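Local coordinates for protein poly(ADP-ribose) glycohydrolase (Thermomonospora curvata, PDB 3SIG) that hydrolyses poly(ADP-ribose), splitting the ribose-ribose glycosidic bonds of the polymer, and binds ADP-ribose in its macrodomain-type pocket, at residues Ala35-Gly40 with Gly152-Arg157; Phe255-Thr260 with Ala268-Arg273. All blocks are in the same frame, centred on the assembly; numbering follows the deposited sequence.

Contact 1. Residues Ala35-Gly40 with Gly152-Arg157; sequences AQAVRG and GVPVFR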
ATOM      1  N   ALA A  35     -11.900  14.635  -2.453  1.00 10.88           N
ATOM      2  CA  ALA A  35     -11.935  15.565  -1.316  1.00 12.34           C
ATOM      3  C   ALA A  35     -12.249  14.860  -0.015  1.00 10.56           C
ATOM      4  O   ALA A  35     -11.617  15.165   1.007  1.00 12.27           O
ATOM      5  CB  ALA A  35     -12.924  16.676  -1.564  1.00 13.48           C
ATOM      6  N   GLN A  36     -13.146  13.887  -0.036  1.00 11.08           N
ATOM      7  CA  GLN A  36     -13.482  13.126   1.153  1.00 12.28           C
ATOM      8  C   GLN A  36     -12.270  12.328   1.604  1.00 10.61           C
ATOM      9  O   GLN A  36     -11.955  12.261   2.798  1.00 10.94           O
ATOM     10  CB  GLN A  36     -14.660  12.194   0.917  1.00 13.68           C
ATOM     11  CG  GLN A  36     -15.980  12.913   0.760  1.00 15.90           C
ATOM     12  CD  GLN A  36     -17.107  11.920   0.584  1.00 23.51           C
ATOM     13  OE1 GLN A  36     -17.081  10.833   1.182  1.00 32.60           O
ATOM     14  NE2 GLN A  36     -18.080  12.259  -0.259  1.00 27.51           N
ATOM     15  N   ALA A  37     -11.579  11.677   0.686  1.00  9.37           N
ATOM     16  CA  ALA A  37     -10.402  10.914   1.037  1.00  8.52           C
ATOM     17  C   ALA A  37      -9.338  11.813   1.661  1.00  8.56           C
ATOM     18  O   ALA A  37      -8.712  11.434   2.656  1.00  9.41           O
ATOM     19  CB  ALA A  37      -9.864  10.176  -0.172  1.00 10.56           C
ATOM     20  N   VAL A  38      -9.103  12.989   1.091  1.00  9.45           N
ATOM     21  CA  VAL A  38      -8.101  13.899   1.631  1.00 10.28           C
ATOM     22  C   VAL A  38      -8.493  14.358   3.034  1.00  8.64           C
ATOM     23  O   VAL A  38      -7.693  14.314   3.960  1.00  9.96           O
ATOM     24  CB  VAL A  38      -7.920  15.123   0.702  1.00 10.67           C
ATOM     25  CG1 VAL A  38      -7.033  16.163   1.372  1.00 12.53           C
ATOM     26  CG2 VAL A  38      -7.336  14.665  -0.625  1.00 11.18           C
ATOM     27  N   ARG A  39      -9.743  14.781   3.191  1.00 10.15           N
ATOM     28  CA  ARG A  39     -10.205  15.293   4.493  1.00 11.52           C
ATOM     29  C   ARG A  39     -10.205  14.229   5.584  1.00 10.45           C
ATOM     30  O   ARG A  39     -10.069  14.567   6.762  1.00 13.61           O
ATOM     31  CB  ARG A  39     -11.617  15.901   4.368  1.00 11.80           C
ATOM     32  CG  ARG A  39     -11.658  17.172   3.566  1.00 14.34           C
ATOM     33  CD  ARG A  39     -13.043  17.855   3.623  1.00 18.86           C
ATOM     34  NE  ARG A  39     -13.229  18.619   4.869  1.00 28.48           N
ATOM     35  CZ  ARG A  39     -14.210  18.431   5.751  1.00 32.85           C
ATOM     36  NH1 ARG A  39     -15.148  17.518   5.548  1.00 33.20           N
ATOM     37  NH2 ARG A  39     -14.262  19.178   6.841  1.00 35.63           N
ATOM     38  N   GLY A  40     -10.319  12.975   5.183  1.00  9.70           N
ATOM     39  CA  GLY A  40     -10.318  11.861   6.116  1.00  9.99           C
ATOM     40  C   GLY A  40      -8.945  11.261   6.379  1.00  9.66           C
ATOM     41  O   GLY A  40      -8.799  10.332   7.154  1.00  9.66           O
ATOM     42  N   GLY A 152     -11.286   5.586   1.680  1.00  9.19           N
ATOM     43  CA  GLY A 152     -12.164   5.885   0.566  1.00  9.69           C
ATOM     44  C   GLY A 152     -11.499   6.532  -0.632  1.00  9.24           C
ATOM     45  O   GLY A 152     -12.096   7.340  -1.325  1.00  9.65           O
ATOM     46  N   VAL A 153     -10.268   6.146  -0.942  1.00  8.72           N
ATOM     47  CA  VAL A 153      -9.561   6.707  -2.079  1.00  8.37           C
ATOM     48  C   VAL A 153     -10.154   6.110  -3.349  1.00  8.68           C
ATOM     49  O   VAL A 153     -10.191   4.883  -3.531  1.00  8.78           O
ATOM     50  CB  VAL A 153      -8.061   6.372  -2.009  1.00  8.00           C
ATOM     51  CG1 VAL A 153      -7.356   6.884  -3.234  1.00  9.22           C
ATOM     52  CG2 VAL A 153      -7.460   6.977  -0.747  1.00  9.77           C
ATOM     53  N   PRO A 154     -10.570   6.953  -4.303  1.00  8.22           N
ATOM     54  CA  PRO A 154     -11.089   6.421  -5.554  1.00  9.57           C
ATOM     55  C   PRO A 154      -9.949   5.867  -6.419  1.00  8.92           C
ATOM     56  O   PRO A 154      -8.894   6.503  -6.553  1.00  9.87           O
ATOM     57  CB  PRO A 154     -11.776   7.636  -6.196  1.00 10.45           C
ATOM     58  CG  PRO A 154     -11.135   8.800  -5.585  1.00 15.23           C
ATOM     59  CD  PRO A 154     -10.706   8.406  -4.212  1.00  8.89           C
ATOM     60  N   VAL A 155     -10.187   4.708  -7.006  1.00  8.26           N
ATOM     61  CA  VAL A 155      -9.291   4.044  -7.947  1.00  8.81           C
ATOM     62  C   VAL A 155      -9.996   4.056  -9.282  1.00  8.97           C
ATOM     63  O   VAL A 155     -11.161   3.645  -9.386  1.00 10.16           O
ATOM     64  CB  VAL A 155      -9.002   2.599  -7.513  1.00  8.17           C
ATOM     65  CG1 VAL A 155      -8.068   1.910  -8.489  1.00 10.43           C
ATOM     66  CG2 VAL A 155      -8.402   2.577  -6.138  1.00  8.98           C
ATOM     67  N   PHE A 156      -9.304   4.533 -10.304  1.00  9.91           N
ATOM     68  CA  PHE A 156      -9.933   4.805 -11.597  1.00  9.96           C
ATOM     69  C   PHE A 156      -9.078   4.406 -12.798  1.00 10.14           C
ATOM     70  O   PHE A 156      -9.409   4.825 -13.925  1.00 11.52           O
ATOM     71  CB  PHE A 156     -10.393   6.286 -11.690  1.00 11.05           C
ATOM     72  CG  PHE A 156      -9.335   7.296 -11.291  1.00 10.94           C
ATOM     73  CD1 PHE A 156      -9.373   7.891 -10.042  1.00 11.62           C
ATOM     74  CD2 PHE A 156      -8.322   7.662 -12.165  1.00 12.65           C
ATOM     75  CE1 PHE A 156      -8.411   8.811  -9.673  1.00 11.87           C
ATOM     76  CE2 PHE A 156      -7.349   8.573 -11.790  1.00 14.43           C
ATOM     77  CZ  PHE A 156      -7.391   9.135 -10.540  1.00 12.84           C
ATOM     78  N   ARG A 157      -8.053   3.558 -12.623  1.00 11.24           N
ATOM     79  CA  ARG A 157      -7.366   2.936 -13.753  1.00 11.58           C
ATOM     80  C   ARG A 157      -7.199   1.452 -13.519  1.00 11.24           C
ATOM     81  O   ARG A 157      -7.100   1.014 -12.347  1.00 11.86           O
ATOM     82  CB  ARG A 157      -5.980   3.528 -14.039  1.00 13.01           C
ATOM     83  CG  ARG A 157      -5.945   4.987 -14.360  1.00 12.67           C
ATOM     84  CD  ARG A 157      -4.564   5.401 -14.858  1.00 12.94           C
ATOM     85  NE  ARG A 157      -4.468   6.840 -14.911  1.00 12.82           N
ATOM     86  CZ  ARG A 157      -4.702   7.542 -16.001  1.00 12.63           C
ATOM     87  NH1 ARG A 157      -5.021   6.938 -17.124  1.00 14.86           N
ATOM     88  NH2 ARG A 157      -4.616   8.860 -15.961  1.00 14.83           N
TER
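V153 stands with CG1 anti to its backbone N (chi1 176°), which places CG2 beside that N and anti to the carbonyl carbon; from there CG2 meets the methyl of A37. The two methyl carbons, A37 CB and V153 CG2, lie 4.0 Å apart, a plain van der Waals touch. The contact turns on this single small side chain of the helix: A37 points at the strand and sets its methyl down where the chain rounds the corner at G152. On that surface A37 CB also lies 3.8 Å from the carbonyl O of G152 and 4.0 Å from V153 CA, while CD of P154 comes within 4.5 Å of the same A37 CB at the margin of the patch. The alanine methyl thus spans three successive residues, backbone as well as side chain, and lets helix and strand come close, with A37 CA and V153 CA 5.3 Å apart. G152 makes the bend with phi 61° and psi 36°, a left-handed conformation that favours glycine, and its N is hydrogen-bonded to the side-chain oxygen OE1 of Q88. The helix is near its end: G40 N still reaches Q36 O at 3.0 Å, and the carbonyl of A37 receives the hydroxyl of T41. Neighbours extend the seam, as P154 also packs on H33 and V34 one turn back along helix 31-39, and V153 joins V170 of the next strand by backbone hydrogen bonds and its side chain touches F172. This is buried helix-on-sheet packing in the macro-type fold of the microbial PARG catalytic domain: the C-terminal turn of helix 31-39 rests on strand 147-157 of the mixed seven-stranded sheet, just before the chain enters the edge strand 42-44.

Contact 2. Residues Phe255-Thr260 with Ala268-Arg273; sequences FAVWDT and AAFARR. With AR6 ([(2R,3S,4R,5R)-5-(6-aminopurin-9-yl)-3,4-dihydroxy-oxolan-2-yl]methyl [hydroxy-[[(2R,3S,4R,5S)-3,4,5-trihydroxyoxolan-2-yl]methoxy]phosphoryl] hydrogen phosphate), chain B.
F270 gives up the most surface here, its ring lodged against F255 and V257, the two residues that reach across from the strand and the loop after it. Its CD1-CE1 side meets the CG-CD1 side of F255 obliquely: F270 CE1 is 3.6 Å from F255 CD1, and F270 CD1 is 3.8 Å from F255 CG. The side chains cross at about a right angle, yet the ring planes are inclined by only 41°, with centroids 5.3 Å apart, an oblique aromatic pair. With CG beside the backbone N and anti to the carbonyl carbon (chi1 -64°), the F255 ring reaches toward the helix and meets F270; it also stacks with F274. V257 adds one branch, CG2, at 4.2 Å from F270 CG. A serine in place of F255 would probably leave the CD1-CE1 side of F270 and the ring of F274 without their aromatic partner and open a gap between helix and strand. Beyond this apolar patch the loop turns to ADP-ribose: the carbonyl O of W258 lies 3.0 Å from N9 of the ligand, W258 sets the edge of its indole beside the adenine at CE3, and D259 CB is 3.4 Å from O2' of the ribose. D259 is itself held by a salt bridge to R266 and by the backbone N of A261. Helix 265-273 packs against the end of strand 252-256, with helix 229-240 (A233 on F270, L240 on F255) and edge strand 66-70 (V69 on F270, I67 on F255) alongside.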
ATOM      1  N   PHE A 255      -2.435 -11.961  -0.339  1.00  8.89           N
ATOM      2  CA  PHE A 255      -1.076 -11.575  -0.679  1.00  8.90           C
ATOM      3  C   PHE A 255      -1.027 -11.539  -2.179  1.00  8.57           C
ATOM      4  O   PHE A 255      -0.844 -12.583  -2.839  1.00  9.83           O
ATOM      5  CB  PHE A 255      -0.055 -12.537  -0.057  1.00  9.41           C
ATOM      6  CG  PHE A 255      -0.067 -12.518   1.442  1.00  9.00           C
ATOM      7  CD1 PHE A 255       0.557 -11.519   2.152  1.00  9.32           C
ATOM      8  CD2 PHE A 255      -0.759 -13.476   2.150  1.00 10.21           C
ATOM      9  CE1 PHE A 255       0.547 -11.513   3.549  1.00  9.57           C
ATOM     10  CE2 PHE A 255      -0.763 -13.463   3.543  1.00 12.28           C
ATOM     11  CZ  PHE A 255      -0.146 -12.466   4.228  1.00 11.50           C
ATOM     12  N   ALA A 256      -1.204 -10.326  -2.713  1.00  8.22           N
ATOM     13  CA  ALA A 256      -1.210 -10.096  -4.154  1.00  9.14           C
ATOM     14  C   ALA A 256       0.217  -9.732  -4.543  1.00  8.56           C
ATOM     15  O   ALA A 256       0.700  -8.654  -4.177  1.00  9.05           O
ATOM     16  CB  ALA A 256      -2.169  -8.976  -4.503  1.00  9.70           C
ATOM     17  N   VAL A 257       0.908 -10.669  -5.206  1.00  9.52           N
ATOM     18  CA  VAL A 257       2.311 -10.505  -5.465  1.00 10.76           C
ATOM     19  C   VAL A 257       2.545 -10.616  -6.975  1.00 11.10           C
ATOM     20  O   VAL A 257       2.571 -11.719  -7.526  1.00 12.78           O
ATOM     21  CB  VAL A 257       3.154 -11.521  -4.727  1.00 11.00           C
ATOM     22  CG1 VAL A 257       4.631 -11.141  -4.917  1.00 13.32           C
ATOM     23  CG2 VAL A 257       2.786 -11.562  -3.228  1.00 13.04           C
ATOM     24  N   TRP A 258       2.722  -9.472  -7.642  1.00 12.30           N
ATOM     25  CA  TRP A 258       2.945  -9.350  -9.069  1.00 11.67           C
ATOM     26  C   TRP A 258       4.429  -9.069  -9.264  1.00 11.38           C
ATOM     27  O   TRP A 258       4.898  -7.945  -9.027  1.00 11.77           O
ATOM     28  CB  TRP A 258       2.114  -8.199  -9.624  1.00 13.34           C
ATOM     29  CG  TRP A 258       2.308  -8.009 -11.089  1.00 13.83           C
ATOM     30  CD1 TRP A 258       2.077  -8.938 -12.051  1.00 19.44           C
ATOM     31  CD2 TRP A 258       2.858  -6.875 -11.755  1.00 13.42           C
ATOM     32  NE1 TRP A 258       2.414  -8.441 -13.294  1.00 20.78           N
ATOM     33  CE2 TRP A 258       2.898  -7.170 -13.136  1.00 18.84           C
ATOM     34  CE3 TRP A 258       3.287  -5.624 -11.333  1.00 17.40           C
ATOM     35  CZ2 TRP A 258       3.349  -6.252 -14.092  1.00 23.83           C
ATOM     36  CZ3 TRP A 258       3.740  -4.711 -12.282  1.00 20.69           C
ATOM     37  CH2 TRP A 258       3.776  -5.034 -13.645  1.00 20.47           C
ATOM     38  N   ASP A 259       5.155 -10.109  -9.673  1.00 12.78           N
ATOM     39  CA  ASP A 259       6.605 -10.076  -9.728  1.00 13.60           C
ATOM     40  C   ASP A 259       7.016 -10.464 -11.139  1.00 14.21           C
ATOM     41  O   ASP A 259       6.962 -11.644 -11.520  1.00 15.92           O
ATOM     42  CB  ASP A 259       7.204 -11.062  -8.721  1.00 12.55           C
ATOM     43  CG  ASP A 259       8.709 -10.971  -8.637  1.00 12.15           C
ATOM     44  OD1 ASP A 259       9.322 -10.208  -9.418  1.00 14.70           O
ATOM     45  OD2 ASP A 259       9.265 -11.666  -7.752  1.00 14.14           O
ATOM     46  N   THR A 260       7.463  -9.496 -11.922  1.00 13.78           N
ATOM     47  CA  THR A 260       7.812  -9.749 -13.305  1.00 14.89           C
ATOM     48  C   THR A 260       9.230 -10.271 -13.498  1.00 14.85           C
ATOM     49  O   THR A 260       9.627 -10.567 -14.628  1.00 17.97           O
ATOM     50  CB  THR A 260       7.650  -8.497 -14.174  1.00 17.31           C
ATOM     51  OG1 THR A 260       8.454  -7.438 -13.639  1.00 22.05           O
ATOM     52  CG2 THR A 260       6.179  -8.068 -14.194  1.00 20.16           C
ATOM     53  N   ALA A 268       6.900 -16.597  -5.213  1.00 14.51           N
ATOM     54  CA  ALA A 268       7.220 -17.944  -4.765  1.00 15.17           C
ATOM     55  C   ALA A 268       7.390 -18.033  -3.251  1.00 13.31           C
ATOM     56  O   ALA A 268       6.954 -18.994  -2.634  1.00 14.41           O
ATOM     57  CB  ALA A 268       8.464 -18.441  -5.472  1.00 19.46           C
ATOM     58  N   ALA A 269       8.017 -17.042  -2.628  1.00 13.96           N
ATOM     59  CA  ALA A 269       8.240 -17.068  -1.184  1.00 12.60           C
ATOM     60  C   ALA A 269       6.919 -17.008  -0.433  1.00 12.07           C
ATOM     61  O   ALA A 269       6.730 -17.713   0.556  1.00 13.32           O
ATOM     62  CB  ALA A 269       9.125 -15.910  -0.760  1.00 14.42           C
ATOM     63  N   PHE A 270       5.999 -16.183  -0.907  1.00 11.94           N
ATOM     64  CA  PHE A 270       4.695 -16.095  -0.268  1.00 10.91           C
ATOM     65  C   PHE A 270       3.858 -17.348  -0.520  1.00 13.87           C
ATOM     66  O   PHE A 270       3.209 -17.853   0.409  1.00 13.76           O
ATOM     67  CB  PHE A 270       3.947 -14.822  -0.687  1.00 12.31           C
ATOM     68  CG  PHE A 270       4.388 -13.611   0.087  1.00 10.39           C
ATOM     69  CD1 PHE A 270       3.634 -13.132   1.151  1.00 10.50           C
ATOM     70  CD2 PHE A 270       5.591 -12.987  -0.200  1.00 10.92           C
ATOM     71  CE1 PHE A 270       4.085 -12.032   1.877  1.00 10.58           C
ATOM     72  CE2 PHE A 270       6.034 -11.920   0.548  1.00 11.79           C
ATOM     73  CZ  PHE A 270       5.273 -11.441   1.577  1.00 10.88           C
ATOM     74  N   ALA A 271       3.924 -17.899  -1.733  1.00 13.27           N
ATOM     75  CA  ALA A 271       3.193 -19.127  -2.060  1.00 14.68           C
ATOM     76  C   ALA A 271       3.660 -20.263  -1.174  1.00 17.20           C
ATOM     77  O   ALA A 271       2.858 -21.059  -0.698  1.00 18.89           O
ATOM     78  CB  ALA A 271       3.370 -19.496  -3.539  1.00 18.77           C
ATOM     79  N   ARG A 272       4.959 -20.339  -0.932  1.00 15.07           N
ATOM     80  CA  ARG A 272       5.499 -21.392  -0.085  1.00 16.45           C
ATOM     81  C   ARG A 272       5.001 -21.262   1.340  1.00 18.35           C
ATOM     82  O   ARG A 272       4.659 -22.236   1.999  1.00 18.50           O
ATOM     83  CB  ARG A 272       7.023 -21.364  -0.089  1.00 18.39           C
ATOM     84  CG  ARG A 272       7.611 -21.923  -1.382  1.00 29.92           C
ATOM     85  CD  ARG A 272       9.100 -22.209  -1.260  1.00 30.61           C
ATOM     86  NE  ARG A 272       9.890 -20.994  -1.108  1.00 31.02           N
ATOM     87  CZ  ARG A 272      10.268 -20.213  -2.117  1.00 23.10           C
ATOM     88  NH1 ARG A 272       9.933 -20.516  -3.366  1.00 32.07           N
ATOM     89  NH2 ARG A 272      10.986 -19.134  -1.880  1.00 21.86           N
ATOM     90  N   ARG A 273       4.970 -20.044   1.848  1.00 14.46           N
ATOM     91  CA  ARG A 273       4.648 -19.877   3.256  1.00 15.39           C
ATOM     92  C   ARG A 273       3.150 -20.005   3.518  1.00 15.62           C
ATOM     93  O   ARG A 273       2.772 -20.542   4.568  1.00 20.70           O
ATOM     94  CB  ARG A 273       5.160 -18.521   3.765  1.00 13.80           C
ATOM     95  CG  ARG A 273       4.918 -18.250   5.264  1.00 17.72           C
ATOM     96  CD  ARG A 273       5.622 -19.328   6.087  1.00 18.89           C
ATOM     97  NE  ARG A 273       5.332 -19.334   7.523  1.00 18.88           N
ATOM     98  CZ  ARG A 273       4.289 -19.941   8.081  1.00 19.15           C
ATOM     99  NH1 ARG A 273       3.379 -20.536   7.331  1.00 22.19           N
ATOM    100  NH2 ARG A 273       4.129 -19.909   9.399  1.00 24.72           N
TER
HETATM  101  N1  AR6 B 280       1.231  -5.269  -7.134  1.00  9.49           N
HETATM  102  C2  AR6 B 280       1.650  -6.273  -6.368  1.00 10.25           C
HETATM  103  N3  AR6 B 280       2.950  -6.629  -6.160  1.00  8.90           N
HETATM  104  C4  AR6 B 280       3.837  -5.834  -6.802  1.00 10.35           C
HETATM  105  C5  AR6 B 280       3.435  -4.731  -7.636  1.00  9.51           C
HETATM  106  C6  AR6 B 280       2.089  -4.502  -7.747  1.00  9.54           C
HETATM  107  N6  AR6 B 280       1.633  -3.463  -8.559  1.00 11.25           N
HETATM  108  N7  AR6 B 280       4.655  -4.131  -8.112  1.00 10.07           N
HETATM  109  C8  AR6 B 280       5.626  -4.838  -7.639  1.00 10.32           C
HETATM  110  N9  AR6 B 280       5.232  -5.878  -6.849  1.00  9.56           N
HETATM  111  PA  AR6 B 280       8.194  -2.508  -4.523  1.00 10.02           P
HETATM  112  PB  AR6 B 280       9.393  -1.824  -1.883  1.00  9.49           P
HETATM  113  C1' AR6 B 280       5.981  -6.886  -6.103  1.00 10.60           C
HETATM  114  O1A AR6 B 280       9.565  -2.714  -5.060  1.00 11.74           O
HETATM  115  O1B AR6 B 280       8.645  -1.674  -0.573  1.00  9.97           O
HETATM  116  C1D AR6 B 280       8.830   2.708  -4.690  1.00 10.70           C
HETATM  117  O1D AR6 B 280       9.587   3.538  -5.527  1.00 12.62           O
HETATM  118  C2' AR6 B 280       7.349  -7.187  -6.676  1.00  9.74           C
HETATM  119  O2' AR6 B 280       7.657  -8.540  -6.491  1.00 12.26           O
HETATM  120  O2A AR6 B 280       7.295  -1.527  -5.231  1.00 10.77           O
HETATM  121  O2B AR6 B 280      10.466  -2.857  -1.971  1.00 10.19           O
HETATM  122  C2D AR6 B 280       8.454   3.498  -3.499  1.00 11.61           C
HETATM  123  O2D AR6 B 280       7.936   4.764  -3.717  1.00  9.81           O
HETATM  124  C3' AR6 B 280       8.233  -6.343  -5.832  1.00 11.11           C
HETATM  125  O3' AR6 B 280       9.512  -6.872  -5.701  1.00 12.06           O
HETATM  126  O3A AR6 B 280       8.279  -2.158  -2.974  1.00  9.27           O
HETATM  127  C3D AR6 B 280       9.518   3.240  -2.521  1.00  9.66           C
HETATM  128  O3D AR6 B 280      10.474   4.234  -2.785  1.00 13.34           O
HETATM  129  C4' AR6 B 280       7.540  -6.273  -4.502  1.00 10.59           C
HETATM  130  O4' AR6 B 280       6.177  -6.526  -4.759  1.00  9.66           O
HETATM  131  C4D AR6 B 280       9.974   1.872  -2.889  1.00  9.86           C
HETATM  132  O4D AR6 B 280       9.639   1.638  -4.248  1.00 11.50           O
HETATM  133  C5' AR6 B 280       7.711  -4.971  -3.731  1.00 10.40           C
HETATM  134  O5' AR6 B 280       7.324  -3.864  -4.530  1.00 10.44           O
HETATM  135  C5D AR6 B 280       9.391   0.772  -2.003  1.00  9.41           C
HETATM  136  O5D AR6 B 280      10.015  -0.450  -2.350  1.00  9.55           O

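Contacts 1 and 2 lie on opposite sides of the chain's centre, their centres 28 Å apart and their nearest atoms about 12 Å, without touching. They come in series along the chain, the first closing before the second opens. One mixed seven-stranded sheet joins them: strand 147-157 of contact 1 lies next to edge strand 42-44, and strand 252-256 of contact 2 next to the other edge strand, 66-70, with strands 163-175, 90-94 and 214-217 between. Each contact packs a helix near one flank of this macro-type core. Of the two, contact 2 includes pocket residues A256-D259, which touch ADP-ribose, whereas contact 1 is structural packing at the opposite flank.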